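Local coordinates for ribonuclease (PDB 2ZPO), which probably cleaves single- and double-stranded RNA on the 3' side of pyrimidine nucleotides, as a secreted endonuclease of the pancreatic ribonuclease family, at residues Y4-F7 and L8-V12; C26-M29 and M30-G34. All coordinates share one frame; numbering follows the deposited sequence. Where two conformers were deposited one is given.

Contact 1. Residues Y4-F7 and L8-V12; sequences YEKF and LRQHV. With SO4 (sulfate ion), chain B.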
ATOM      1  N   TYR A   4     -11.193   3.759   5.846  1.00 18.79           N
ATOM      2  CA  TYR A   4     -11.089   2.422   5.253  1.00 17.57           C
ATOM      3  C   TYR A   4     -11.020   2.501   3.742  1.00 17.38           C
ATOM      4  O   TYR A   4     -10.135   1.879   3.130  1.00 15.66           O
ATOM      5  CB  TYR A   4     -12.259   1.544   5.715  1.00 17.51           C
ATOM      6  CG  TYR A   4     -12.267   0.173   5.082  1.00 16.37           C
ATOM      7  CD1 TYR A   4     -11.323  -0.787   5.457  1.00 14.81           C
ATOM      8  CD2 TYR A   4     -13.161  -0.140   4.084  1.00 16.50           C
ATOM      9  CE1 TYR A   4     -11.320  -2.056   4.853  1.00 16.27           C
ATOM     10  CE2 TYR A   4     -13.178  -1.390   3.492  1.00 17.91           C
ATOM     11  CZ  TYR A   4     -12.252  -2.340   3.876  1.00 15.35           C
ATOM     12  OH  TYR A   4     -12.284  -3.592   3.255  1.00 16.20           O
ATOM     13  N   GLU A   5     -11.916   3.282   3.126  1.00 16.66           N
ATOM     14  CA  GLU A   5     -11.907   3.476   1.681  1.00 17.01           C
ATOM     15  C   GLU A   5     -10.572   4.063   1.212  1.00 15.79           C
ATOM     16  O   GLU A   5     -10.074   3.702   0.158  1.00 16.03           O
ATOM     17  CB  GLU A   5     -13.062   4.375   1.225  1.00 17.83           C
ATOM     18  CG  GLU A   5     -14.397   3.643   1.249  1.00 20.80           C
ATOM     19  CD  GLU A   5     -15.567   4.548   0.949  1.00 24.32           C
ATOM     20  OE1 GLU A   5     -15.478   5.759   1.272  1.00 25.84           O
ATOM     21  OE2 GLU A   5     -16.582   4.022   0.429  1.00 25.97           O
ATOM     22  N   LYS A   6     -10.013   4.979   2.004  1.00 15.54           N
ATOM     23  CA  LYS A   6      -8.722   5.589   1.643  1.00 15.44           C
ATOM     24  C   LYS A   6      -7.607   4.548   1.693  1.00 15.53           C
ATOM     25  O   LYS A   6      -6.713   4.554   0.854  1.00 15.59           O
ATOM     26  CB  LYS A   6      -8.392   6.754   2.569  1.00 15.70           C
ATOM     27  CG  LYS A   6      -7.005   7.378   2.301  1.00 18.83           C
ATOM     28  CD  LYS A   6      -6.870   8.691   3.025  1.00 22.62           C
ATOM     29  CE  LYS A   6      -5.499   9.318   2.740  1.00 26.04           C
ATOM     30  NZ  LYS A   6      -5.490  10.767   3.141  1.00 27.69           N
ATOM     31  N   PHE A   7      -7.697   3.645   2.658  1.00 14.03           N
ATOM     32  CA  PHE A   7      -6.712   2.564   2.754  1.00 14.38           C
ATOM     33  C   PHE A   7      -6.784   1.651   1.520  1.00 13.72           C
ATOM     34  O   PHE A   7      -5.745   1.313   0.949  1.00 13.91           O
ATOM     35  CB  PHE A   7      -6.882   1.747   4.035  1.00 12.48           C
ATOM     36  CG  PHE A   7      -5.896   0.605   4.151  1.00 11.73           C
ATOM     37  CD1 PHE A   7      -6.194  -0.643   3.604  1.00 15.82           C
ATOM     38  CD2 PHE A   7      -4.653   0.792   4.781  1.00 13.63           C
ATOM     39  CE1 PHE A   7      -5.275  -1.703   3.695  1.00 15.22           C
ATOM     40  CE2 PHE A   7      -3.735  -0.258   4.909  1.00 11.16           C
ATOM     41  CZ  PHE A   7      -4.037  -1.511   4.341  1.00 13.90           C
ATOM     42  N   LEU A   8      -7.978   1.220   1.123  1.00 14.77           N
ATOM     43  CA  LEU A   8      -8.118   0.430  -0.095  1.00 14.84           C
ATOM     44  C   LEU A   8      -7.613   1.185  -1.328  1.00 14.63           C
ATOM     45  O   LEU A   8      -6.945   0.611  -2.173  1.00 14.59           O
ATOM     46  CB  LEU A   8      -9.585   0.030  -0.319  1.00 15.20           C
ATOM     47  CG  LEU A   8     -10.256  -0.792   0.773  1.00 18.57           C
ATOM     48  CD1 LEU A   8     -11.609  -1.249   0.233  1.00 19.97           C
ATOM     49  CD2 LEU A   8      -9.442  -1.976   1.221  1.00 16.15           C
ATOM     50  N   ARG A   9      -7.953   2.472  -1.429  1.00 14.15           N
ATOM     51  CA  ARG A   9      -7.583   3.239  -2.615  1.00 15.09           C
ATOM     52  C   ARG A   9      -6.073   3.353  -2.742  1.00 15.00           C
ATOM     53  O   ARG A   9      -5.523   3.171  -3.832  1.00 15.68           O
ATOM     54  CB  ARG A   9      -8.195   4.647  -2.536  1.00 15.56           C
ATOM     55  CG  ARG A   9      -7.713   5.599  -3.644  1.00 16.57           C
ATOM     56  CD  ARG A   9      -8.470   6.940  -3.631  1.00 15.93           C
ATOM     57  NE  ARG A   9      -8.433   7.652  -2.353  1.00 19.24           N
ATOM     58  CZ  ARG A   9      -7.438   8.447  -1.966  1.00 20.23           C
ATOM     59  NH1 ARG A   9      -6.392   8.626  -2.757  1.00 20.82           N
ATOM     60  NH2 ARG A   9      -7.493   9.059  -0.783  1.00 22.44           N
ATOM     61  N   GLN A  10      -5.417   3.633  -1.626  1.00 16.04           N
ATOM     62  CA  GLN A  10      -3.977   3.839  -1.586  1.00 15.82           C
ATOM     63  C   GLN A  10      -3.159   2.526  -1.621  1.00 16.59           C
ATOM     64  O   GLN A  10      -2.061   2.502  -2.209  1.00 16.76           O
ATOM     65  CB  GLN A  10      -3.571   4.665  -0.362  1.00 15.98           C
ATOM     66  CG  GLN A  10      -4.022   6.135  -0.435  1.00 17.24           C
ATOM     67  CD  GLN A  10      -3.351   7.038   0.569  1.00 21.31           C
ATOM     68  OE1 GLN A  10      -2.902   8.133   0.218  1.00 24.70           O
ATOM     69  NE2 GLN A  10      -3.299   6.619   1.815  1.00 18.79           N
ATOM     70  N   HIS A  11      -3.702   1.447  -1.037  1.00 15.40           N
ATOM     71  CA  HIS A  11      -2.851   0.274  -0.714  1.00 15.47           C
ATOM     72  C   HIS A  11      -3.303  -1.108  -1.191  1.00 15.67           C
ATOM     73  O   HIS A  11      -2.576  -2.092  -0.975  1.00 16.91           O
ATOM     74  CB  HIS A  11      -2.582   0.216   0.793  1.00 14.37           C
ATOM     75  CG  HIS A  11      -1.885   1.427   1.334  1.00 15.85           C
ATOM     76  ND1 HIS A  11      -0.587   1.763   0.993  1.00 13.73           N
ATOM     77  CD2 HIS A  11      -2.318   2.400   2.166  1.00 16.12           C
ATOM     78  CE1 HIS A  11      -0.247   2.882   1.612  1.00 16.04           C
ATOM     79  NE2 HIS A  11      -1.279   3.285   2.339  1.00 16.00           N
ATOM     80  N   VAL A  12      -4.479  -1.217  -1.800  1.00 15.28           N
ATOM     81  CA  VAL A  12      -4.981  -2.527  -2.215  1.00 15.76           C
ATOM     82  C   VAL A  12      -5.126  -2.578  -3.750  1.00 17.27           C
ATOM     83  O   VAL A  12      -5.877  -1.786  -4.350  1.00 17.42           O
ATOM     84  CB  VAL A  12      -6.304  -2.914  -1.486  1.00 15.36           C
ATOM     85  CG1 VAL A  12      -6.814  -4.264  -1.987  1.00 15.92           C
ATOM     86  CG2 VAL A  12      -6.112  -2.926   0.042  1.00 17.13           C
TER
HETATM   87  S   SO4 B 120      -1.124   5.767   4.899  1.00 31.24           S
HETATM   88  O1  SO4 B 120      -1.037   5.994   3.459  1.00 31.31           O
HETATM   89  O2  SO4 B 120      -0.237   6.670   5.631  1.00 35.13           O
HETATM   90  O3  SO4 B 120      -2.505   5.966   5.398  1.00 32.24           O
HETATM   91  O4  SO4 B 120      -0.670   4.420   5.192  1.00 29.13           O

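Contact 2. Residues C26-M29 and M30-G34; sequences CNQM and MQRRG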
ATOM      1  N   CYS A  26       4.127   1.605 -11.301  1.00 17.50           N
ATOM      2  CA  CYS A  26       4.121   2.663 -10.289  1.00 16.94           C
ATOM      3  C   CYS A  26       3.622   4.008 -10.823  1.00 17.76           C
ATOM      4  O   CYS A  26       2.796   4.666 -10.217  1.00 16.49           O
ATOM      5  CB  CYS A  26       5.504   2.772  -9.675  1.00 17.88           C
ATOM      6  SG  CYS A  26       5.879   1.445  -8.532  1.00 17.89           S
ATOM      7  N   ASN A  27       4.114   4.392 -12.002  1.00 17.63           N
ATOM      8  CA  ASN A  27       3.699   5.628 -12.594  1.00 18.61           C
ATOM      9  C   ASN A  27       2.179   5.678 -12.834  1.00 18.02           C
ATOM     10  O   ASN A  27       1.511   6.657 -12.492  1.00 18.51           O
ATOM     11  CB  ASN A  27       4.493   5.837 -13.883  1.00 18.72           C
ATOM     12  CG  ASN A  27       5.943   6.249 -13.604  1.00 20.15           C
ATOM     13  OD1 ASN A  27       6.251   6.808 -12.532  1.00 21.45           O
ATOM     14  ND2 ASN A  27       6.833   6.016 -14.573  1.00 20.99           N
ATOM     15  N   GLN A  28       1.646   4.588 -13.376  1.00 19.18           N
ATOM     16  CA  GLN A  28       0.220   4.511 -13.672  1.00 18.36           C
ATOM     17  C   GLN A  28      -0.626   4.459 -12.400  1.00 18.22           C
ATOM     18  O   GLN A  28      -1.629   5.150 -12.268  1.00 18.25           O
ATOM     19  CB  GLN A  28      -0.062   3.275 -14.541  1.00 19.01           C
ATOM     20  CG  GLN A  28       0.547   3.398 -15.934  1.00 21.92           C
ATOM     21  CD  GLN A  28       0.270   2.189 -16.854  1.00 24.75           C
ATOM     22  OE1 GLN A  28       0.212   1.040 -16.415  1.00 27.03           O
ATOM     23  NE2 GLN A  28       0.133   2.465 -18.151  1.00 26.05           N
ATOM     24  N   MET A  29      -0.210   3.633 -11.453  1.00 16.98           N
ATOM     25  CA  MET A  29      -1.066   3.339 -10.289  1.00 16.19           C
ATOM     26  C   MET A  29      -1.066   4.523  -9.319  1.00 15.55           C
ATOM     27  O   MET A  29      -2.099   4.865  -8.739  1.00 14.45           O
ATOM     28  CB  MET A  29      -0.614   2.038  -9.607  1.00 16.49           C
ATOM     29  CG  MET A  29      -0.865   0.779 -10.405  1.00 19.13           C
ATOM     30  SD  MET A  29      -2.618   0.442 -10.709  1.00 24.10           S
ATOM     31  CE  MET A  29      -3.315   0.657  -9.093  1.00 26.77           C
ATOM     32  N   MET A  30       0.086   5.175  -9.173  1.00 14.81           N
ATOM     33  CA  MET A  30       0.165   6.342  -8.286  1.00 14.76           C
ATOM     34  C   MET A  30      -0.782   7.424  -8.769  1.00 15.11           C
ATOM     35  O   MET A  30      -1.407   8.092  -7.973  1.00 15.55           O
ATOM     36  CB  MET A  30       1.598   6.853  -8.193  1.00 14.61           C
ATOM     37  CG  MET A  30       2.540   5.934  -7.396  1.00 14.01           C
ATOM     38  SD  MET A  30       2.013   5.554  -5.693  1.00 15.84           S
ATOM     39  CE  MET A  30       2.400   7.092  -4.858  1.00 17.31           C
ATOM     40  N   GLN A  31      -0.887   7.571 -10.081  1.00 15.95           N
ATOM     41  CA  GLN A  31      -1.816   8.561 -10.644  1.00 17.44           C
ATOM     42  C   GLN A  31      -3.272   8.103 -10.555  1.00 16.96           C
ATOM     43  O   GLN A  31      -4.124   8.840 -10.057  1.00 18.78           O
ATOM     44  CB  GLN A  31      -1.474   8.849 -12.103  1.00 17.03           C
ATOM     45  CG  GLN A  31      -2.403   9.888 -12.716  1.00 19.95           C
ATOM     46  CD  GLN A  31      -1.978  10.342 -14.091  1.00 25.04           C
ATOM     47  OE1 GLN A  31      -0.810  10.236 -14.464  1.00 27.47           O
ATOM     48  NE2 GLN A  31      -2.928  10.876 -14.855  1.00 23.51           N
ATOM     49  N   ARG A  32      -3.539   6.884 -11.033  1.00 19.05           N
ATOM     50  CA  ARG A  32      -4.904   6.326 -11.055  1.00 19.26           C
ATOM     51  C   ARG A  32      -5.562   6.366  -9.672  1.00 19.59           C
ATOM     52  O   ARG A  32      -6.772   6.662  -9.534  1.00 20.62           O
ATOM     53  CB  ARG A  32      -4.892   4.881 -11.601  1.00 19.64           C
ATOM     54  CG  ARG A  32      -4.643   4.759 -13.107  1.00 20.96           C
ATOM     55  CD  ARG A  32      -4.507   3.291 -13.555  1.00 25.65           C
ATOM     56  NE  ARG A  32      -4.210   3.180 -14.990  1.00 29.10           N
ATOM     57  CZ  ARG A  32      -3.711   2.090 -15.572  1.00 31.43           C
ATOM     58  NH1 ARG A  32      -3.436   1.008 -14.843  1.00 32.01           N
ATOM     59  NH2 ARG A  32      -3.469   2.077 -16.882  1.00 32.52           N
ATOM     60  N   ARG A  33      -4.752   6.107  -8.642  1.00 18.28           N
ATOM     61  CA  ARG A  33      -5.243   6.017  -7.274  1.00 17.62           C
ATOM     62  C   ARG A  33      -5.241   7.345  -6.513  1.00 18.09           C
ATOM     63  O   ARG A  33      -5.458   7.364  -5.308  1.00 19.22           O
ATOM     64  CB  ARG A  33      -4.458   4.942  -6.504  1.00 16.98           C
ATOM     65  CG  ARG A  33      -4.615   3.550  -7.047  1.00 16.17           C
ATOM     66  CD  ARG A  33      -6.082   3.085  -7.040  1.00 15.66           C
ATOM     67  NE  ARG A  33      -6.174   1.686  -7.476  1.00 17.26           N
ATOM     68  CZ  ARG A  33      -6.120   0.636  -6.649  1.00 13.84           C
ATOM     69  NH1 ARG A  33      -5.995   0.832  -5.351  1.00 15.80           N
ATOM     70  NH2 ARG A  33      -6.226  -0.599  -7.123  1.00 14.63           N
ATOM     71  N   GLY A  34      -4.973   8.450  -7.206  1.00 18.31           N
ATOM     72  CA  GLY A  34      -5.180   9.770  -6.589  1.00 19.40           C
ATOM     73  C   GLY A  34      -4.003  10.270  -5.782  1.00 19.17           C
ATOM     74  O   GLY A  34      -4.155  11.138  -4.939  1.00 19.96           O
TER

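Contact 1. Residues Y4-F7 and L8-V12
Phe7 and His11, one helical turn apart, cross at about a right angle: the CB of His11 sits squarely over one face of the phenyl ring, 11° off its normal, in a CH-pi contact. The two ring planes meet obliquely, 47° apart. His11 has CG beside its backbone N (chi1 -60°), which brings the imidazole round to the sulfate, where NE2 donates to O1 at 2.9 Å in the ring plane and more weakly to O4. Bonds at both nitrogens, ND1 to Thr45 O and NE2 to the sulfate, hold the imidazole's rotation in this crystal. His11 is the probable proton acceptor, and the sulfate, which also binds His114 and the backbone of Tyr115, is consistent with an anion site at the catalytic centre.

Lys6 and Gln10 run side by side in the modelled conformer. Further back, Leu8 CG lies over the Tyr4 ring, offset toward its rim, and Leu8 CD1 comes to 3.6 Å from Tyr4 CE2. Without the phenol ring, as with an alanine at Tyr4, Leu8 is likely to lose the face it packs on and a gap to open toward Ala51 and Thr55. Helix 3-11 thus packs through Tyr4 and Leu8 on helix 51-55 and through Tyr4 and Phe7 on Pro112 of strand 111-118, while His11 joins Val47 of strand 43-47 by backbone bonding.

Contact 2. Residues C26-M29 and M30-G34
Met30 N reaches back to Cys26 O at 2.9 Å, the first of three alpha-helical bonds that join residues 26-29 to 30-34. Arg32 N bonds to Gln28 O and Arg33 N to Met29 O. Arg33 is the first residue to leave helical angles, and Gly34 follows with positive phi (86°) as the C-prime residue of a Schellman motif: its N returns to Gln31 O, while Met35 N returns to Met30 O. At these angles a beta carbon would collide with the carbonyl oxygen of Arg33, so the position suits glycine.

Two side-chain pairs follow the same i to i+4 spacing. Gln28 and Arg32 point the same way, and the arginine, extended from CG to NE, lays one face of its guanidinium over Gln28 CB, 3.9 Å from the plane. Gln28 CD also lies over the guanidinium, 3.7 Å from Arg32 NH2, with the amide inclined 32° to it. Met29 is bent at chi2 (-63°) and chi3, which turns its methyl along the helix until CE rests over a face of the Arg33 guanidinium, 3.4 Å from Arg33 NE. The polar end of that arginine is engaged beyond the helix, at the Arg9 end of helix 3-11. Met30 places its CG against Cys26 O and then leads its sulfur away from the helix.

Along its buried side, helix 22-32 lies on the beta-sheet. Met29 and Met30 meet Phe46 of strand 43-47, Met30 also touches Tyr94 of strand 94-108, and the disulfide from Cys26 to Cys81 pins the helix to strand 69-83.

From the N terminus, contact 1 comes first and is complete within helix 3-11 and its exit at Val12; contact 2 follows in helix 22-32. Both are local, each spanning one unbroken stretch, so neither closes a long loop, and they stand in series without nesting or crossing. Their centres are about 13 Å apart, yet they touch: Arg33 NH1 lies 2.8 Å from both Arg9 O and Val12 O, probable hydrogen bonds that tie the end of helix 22-32 to the end of helix 3-11. Strand 43-47 is a shared neighbour, meeting His11 and Met30. Together they illustrate how two helices, each with its own local contacts, are joined through one arginine and a common strand.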